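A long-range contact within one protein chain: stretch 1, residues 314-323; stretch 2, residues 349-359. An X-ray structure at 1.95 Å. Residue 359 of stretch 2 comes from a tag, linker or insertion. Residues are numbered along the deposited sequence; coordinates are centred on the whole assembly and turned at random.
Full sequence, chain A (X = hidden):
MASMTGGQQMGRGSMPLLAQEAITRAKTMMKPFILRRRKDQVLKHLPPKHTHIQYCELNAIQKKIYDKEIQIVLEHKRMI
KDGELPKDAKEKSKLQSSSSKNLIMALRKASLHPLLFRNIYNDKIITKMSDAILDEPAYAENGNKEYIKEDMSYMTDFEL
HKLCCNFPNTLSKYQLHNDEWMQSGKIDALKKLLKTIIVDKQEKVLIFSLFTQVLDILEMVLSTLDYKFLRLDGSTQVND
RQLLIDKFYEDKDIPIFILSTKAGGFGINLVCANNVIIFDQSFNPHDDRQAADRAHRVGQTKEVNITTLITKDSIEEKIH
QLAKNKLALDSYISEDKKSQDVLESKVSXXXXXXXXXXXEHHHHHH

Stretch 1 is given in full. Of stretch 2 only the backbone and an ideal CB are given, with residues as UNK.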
# COMPACT_ATOMS: atom_id res chain seq x y z
N SER A 314 12.04 -9.59 3.98
CA SER A 314 11.47 -8.92 2.83
C SER A 314 12.33 -7.73 2.46
O SER A 314 13.18 -7.27 3.24
CB SER A 314 10.03 -8.45 3.11
OG SER A 314 10.05 -7.13 3.64
N ILE A 315 12.08 -7.20 1.26
CA ILE A 315 12.76 -6.02 0.76
C ILE A 315 12.63 -4.82 1.70
O ILE A 315 13.46 -3.91 1.65
CB ILE A 315 12.21 -5.69 -0.64
CG1 ILE A 315 13.01 -4.58 -1.29
CG2 ILE A 315 10.73 -5.35 -0.54
CD1 ILE A 315 12.70 -4.41 -2.76
N GLU A 316 11.61 -4.80 2.55
CA GLU A 316 11.44 -3.68 3.48
C GLU A 316 12.60 -3.59 4.46
O GLU A 316 12.97 -2.49 4.88
CB GLU A 316 10.11 -3.81 4.23
CG GLU A 316 8.88 -3.60 3.33
CD GLU A 316 7.58 -3.43 4.12
OE1 GLU A 316 7.48 -3.97 5.24
OE2 GLU A 316 6.67 -2.73 3.61
N GLU A 317 13.19 -4.73 4.82
CA GLU A 317 14.40 -4.71 5.64
C GLU A 317 15.55 -4.02 4.89
O GLU A 317 16.26 -3.20 5.47
CB GLU A 317 14.78 -6.13 6.06
CG GLU A 317 13.77 -6.75 7.02
CD GLU A 317 14.21 -8.10 7.58
OE1 GLU A 317 14.14 -9.12 6.86
OE2 GLU A 317 14.66 -8.13 8.75
N LYS A 318 15.72 -4.33 3.60
CA LYS A 318 16.77 -3.68 2.81
C LYS A 318 16.51 -2.19 2.68
O LYS A 318 17.45 -1.38 2.72
CB LYS A 318 16.85 -4.32 1.42
CG LYS A 318 17.16 -5.80 1.45
CD LYS A 318 18.42 -6.04 2.23
CE LYS A 318 18.38 -7.37 2.96
NZ LYS A 318 19.62 -7.55 3.77
N ILE A 319 15.25 -1.80 2.50
CA ILE A 319 14.93 -0.38 2.38
C ILE A 319 15.19 0.34 3.70
O ILE A 319 15.70 1.47 3.71
CB ILE A 319 13.48 -0.22 1.88
CG1 ILE A 319 13.41 -0.63 0.41
CG2 ILE A 319 12.97 1.22 2.10
CD1 ILE A 319 12.02 -0.64 -0.17
N HIS A 320 14.88 -0.30 4.83
CA HIS A 320 15.17 0.31 6.12
C HIS A 320 16.67 0.54 6.31
O HIS A 320 17.09 1.58 6.83
CB HIS A 320 14.62 -0.56 7.25
CG HIS A 320 14.75 0.04 8.62
ND1 HIS A 320 14.35 1.33 8.91
CD2 HIS A 320 15.23 -0.47 9.77
CE1 HIS A 320 14.58 1.59 10.18
NE2 HIS A 320 15.11 0.51 10.73
N GLN A 321 17.50 -0.42 5.88
CA GLN A 321 18.95 -0.32 6.07
C GLN A 321 19.55 0.79 5.22
O GLN A 321 20.44 1.52 5.67
CB GLN A 321 19.64 -1.64 5.71
CG GLN A 321 19.36 -2.80 6.64
CD GLN A 321 19.64 -4.15 5.99
OE1 GLN A 321 20.49 -4.27 5.10
NE2 GLN A 321 18.89 -5.16 6.41
N LEU A 322 19.09 0.92 3.97
CA LEU A 322 19.76 1.75 2.97
C LEU A 322 19.11 3.10 2.75
O LEU A 322 19.64 3.91 1.98
CB LEU A 322 19.82 1.00 1.64
CG LEU A 322 20.79 -0.18 1.65
CD1 LEU A 322 20.35 -1.20 0.63
CD2 LEU A 322 22.21 0.30 1.37
N ALA A 323 17.96 3.37 3.39
CA ALA A 323 17.27 4.63 3.19
C ALA A 323 18.18 5.80 3.53
O ALA A 323 18.94 5.76 4.50
CB ALA A 323 15.99 4.68 4.04
N UNK A 349 18.33 -0.75 -9.18
CA UNK A 349 19.39 -1.67 -9.56
C UNK A 349 20.13 -2.18 -8.33
O UNK A 349 20.39 -3.38 -8.20
CB UNK A 349 20.37 -0.99 -10.52
N UNK A 350 20.47 -1.28 -7.40
CA UNK A 350 21.18 -1.67 -6.19
C UNK A 350 20.35 -2.61 -5.32
O UNK A 350 20.86 -3.60 -4.77
CB UNK A 350 21.57 -0.43 -5.39
N UNK A 351 19.05 -2.32 -5.15
CA UNK A 351 18.20 -3.21 -4.36
C UNK A 351 18.07 -4.57 -5.02
O UNK A 351 18.11 -5.60 -4.33
CB UNK A 351 16.81 -2.59 -4.16
N UNK A 352 17.94 -4.61 -6.35
CA UNK A 352 17.85 -5.90 -7.03
C UNK A 352 19.14 -6.70 -6.86
O UNK A 352 19.10 -7.92 -6.70
CB UNK A 352 17.55 -5.70 -8.52
N UNK A 353 20.26 -6.03 -6.91
CA UNK A 353 21.51 -6.72 -6.74
C UNK A 353 21.61 -7.34 -5.33
O UNK A 353 21.92 -8.48 -5.20
CB UNK A 353 22.67 -5.76 -6.99
N UNK A 354 21.32 -6.56 -4.30
CA UNK A 354 21.41 -7.02 -2.92
C UNK A 354 20.52 -8.24 -2.71
O UNK A 354 20.94 -9.25 -2.13
CB UNK A 354 21.02 -5.90 -1.95
N UNK A 355 19.28 -8.17 -3.19
CA UNK A 355 18.37 -9.30 -3.09
C UNK A 355 18.95 -10.52 -3.79
O UNK A 355 18.88 -11.64 -3.27
CB UNK A 355 17.01 -8.94 -3.68
N UNK A 356 19.55 -10.31 -4.96
CA UNK A 356 20.11 -11.42 -5.72
C UNK A 356 21.33 -12.02 -5.03
O UNK A 356 21.47 -13.25 -4.96
CB UNK A 356 20.48 -10.96 -7.13
N UNK A 357 22.23 -11.18 -4.51
CA UNK A 357 23.44 -11.67 -3.87
C UNK A 357 23.13 -12.45 -2.60
O UNK A 357 23.79 -13.44 -2.29
CB UNK A 357 24.38 -10.50 -3.55
N UNK A 358 22.12 -12.00 -1.84
CA UNK A 358 21.76 -12.66 -0.59
C UNK A 358 20.96 -13.94 -0.80
O UNK A 358 20.78 -14.69 0.17
CB UNK A 358 20.96 -11.70 0.29
N UNK A 359 20.60 -14.24 -2.03
CA UNK A 359 19.96 -15.51 -2.31
C UNK A 359 21.00 -16.50 -2.78
O UNK A 359 21.20 -17.53 -2.16
CB UNK A 359 18.85 -15.35 -3.35

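Two helices cross at 123° between their N-to-C directions, with axes 10.8 Å apart at closest approach. Stretch 1 offers Ile315, Ile319 and Leu322 as apolar surface, with the long arm of Lys318 among them. Stretch 2 runs as a helix that began earlier in the chain.

Position 349 is out of reach, and stretch 1 leaves its side chain open, polar or not; it is Asp349.

At 350 the CB points sideways and has no close partner, so a short side chain would contribute nothing here. A long, flexible apolar one could reach Leu322. The residue is Met350, whose end swings nearer and sets CE 3.8 Å from Leu322 CD1.

Position 351 also points sideways, but its CB lies 4.7 Å from Ile315 CD1, and its CA faces Lys318 CA at 7.3 Å. A medium-sized apolar residue, Leu, Ile or Met, would fit. Leu351 uses both branches: CD1 approaches Ile319 CG1 at 4.1 Å, while CD2 lies 3.8 Å from Lys318 CB and 4.1 Å from Leu322 CD1.

Position 352 points away and 353 is out of reach, so stretch 1 sets no demand on either. They are Glu352 and Asp353.

Position 354 points toward stretch 1, its CB 4.9 Å from Lys318 CD and 5.4 Å from Leu322 CD1. The aliphatic part of the lysine and the leucine methyl invite Ile, Leu, Val or Met. Ile354, with chi1 m and chi2 t, touches both: CD1 is 3.4 Å from Leu322 CD1, the tightest apolar contact here, and CG2 packs 3.7 Å from Lys318 CD.

At 355 the CA lies 7.6 Å from Ile315 CA, yet the CB points sideways and has no close neighbour. An apolar chain long enough to bend back, such as Ile, Leu or Met, would serve. Ile355 does so through its CD1, 3.7 Å from Ile315 CD1.

Positions 356 and 357 are out of reach and unconstrained by stretch 1; they hold Tyr356 and Asp357.

Position 358 points toward stretch 1, but its CB has no close neighbour. The visible offer is the ammonium of Lys318, which favours an acid, preferably a long one, though a neutral acceptor is conceivable. Glu358 forms a salt bridge: Lys318 NZ donates to Glu358 OE1 at 2.9 Å and, weakly, to Glu358 OE2 at 3.0 Å. Lys318 thus packs its chain against apolar neighbours and delivers its charge beyond them.

Position 359 is out of reach; Leu359 comes from an expression tag.

Stretch 2 (349-359) DMLEDIIYDEL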
# COMPACT_ATOMS: atom_id res chain seq x y z
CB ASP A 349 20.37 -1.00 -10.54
CG ASP A 349 19.81 -0.85 -11.97
OD1 ASP A 349 18.79 -1.48 -12.31
OD2 ASP A 349 20.43 -0.11 -12.77
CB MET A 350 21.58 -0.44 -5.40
CG MET A 350 22.04 -0.76 -3.99
SD MET A 350 21.69 0.58 -2.86
CE MET A 350 19.91 0.47 -2.71
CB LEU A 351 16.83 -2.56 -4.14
CG LEU A 351 16.87 -1.50 -3.04
CD1 LEU A 351 15.62 -0.61 -3.03
CD2 LEU A 351 17.05 -2.19 -1.68
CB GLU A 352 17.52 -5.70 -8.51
CG GLU A 352 17.16 -7.01 -9.18
CD GLU A 352 17.06 -6.92 -10.69
OE1 GLU A 352 17.66 -6.01 -11.29
OE2 GLU A 352 16.37 -7.78 -11.26
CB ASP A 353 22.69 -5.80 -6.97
CG ASP A 353 22.82 -5.32 -8.40
OD1 ASP A 353 22.17 -5.85 -9.27
OD2 ASP A 353 23.56 -4.40 -8.63
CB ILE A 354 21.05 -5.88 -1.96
CG1 ILE A 354 22.11 -4.78 -2.07
CG2 ILE A 354 20.89 -6.38 -0.53
CD1 ILE A 354 21.72 -3.52 -1.40
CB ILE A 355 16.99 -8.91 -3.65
CG1 ILE A 355 16.29 -7.97 -2.66
CG2 ILE A 355 16.15 -10.14 -3.91
CD1 ILE A 355 15.20 -7.15 -3.28
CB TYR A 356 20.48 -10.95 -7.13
CG TYR A 356 20.96 -12.05 -8.05
CD1 TYR A 356 20.06 -12.95 -8.61
CD2 TYR A 356 22.31 -12.20 -8.35
CE1 TYR A 356 20.49 -13.96 -9.46
CE2 TYR A 356 22.75 -13.21 -9.19
CZ TYR A 356 21.83 -14.09 -9.74
OH TYR A 356 22.26 -15.09 -10.58
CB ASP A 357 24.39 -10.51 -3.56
CG ASP A 357 24.85 -9.80 -4.81
OD1 ASP A 357 24.77 -10.41 -5.90
OD2 ASP A 357 25.30 -8.63 -4.72
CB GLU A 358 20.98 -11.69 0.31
CG GLU A 358 21.82 -10.47 0.70
CD GLU A 358 21.21 -9.64 1.82
OE1 GLU A 358 20.06 -9.92 2.23
OE2 GLU A 358 21.90 -8.70 2.28
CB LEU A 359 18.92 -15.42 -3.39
CG LEU A 359 17.53 -14.96 -3.04
CD1 LEU A 359 17.08 -14.17 -4.23
CD2 LEU A 359 16.57 -16.10 -2.81
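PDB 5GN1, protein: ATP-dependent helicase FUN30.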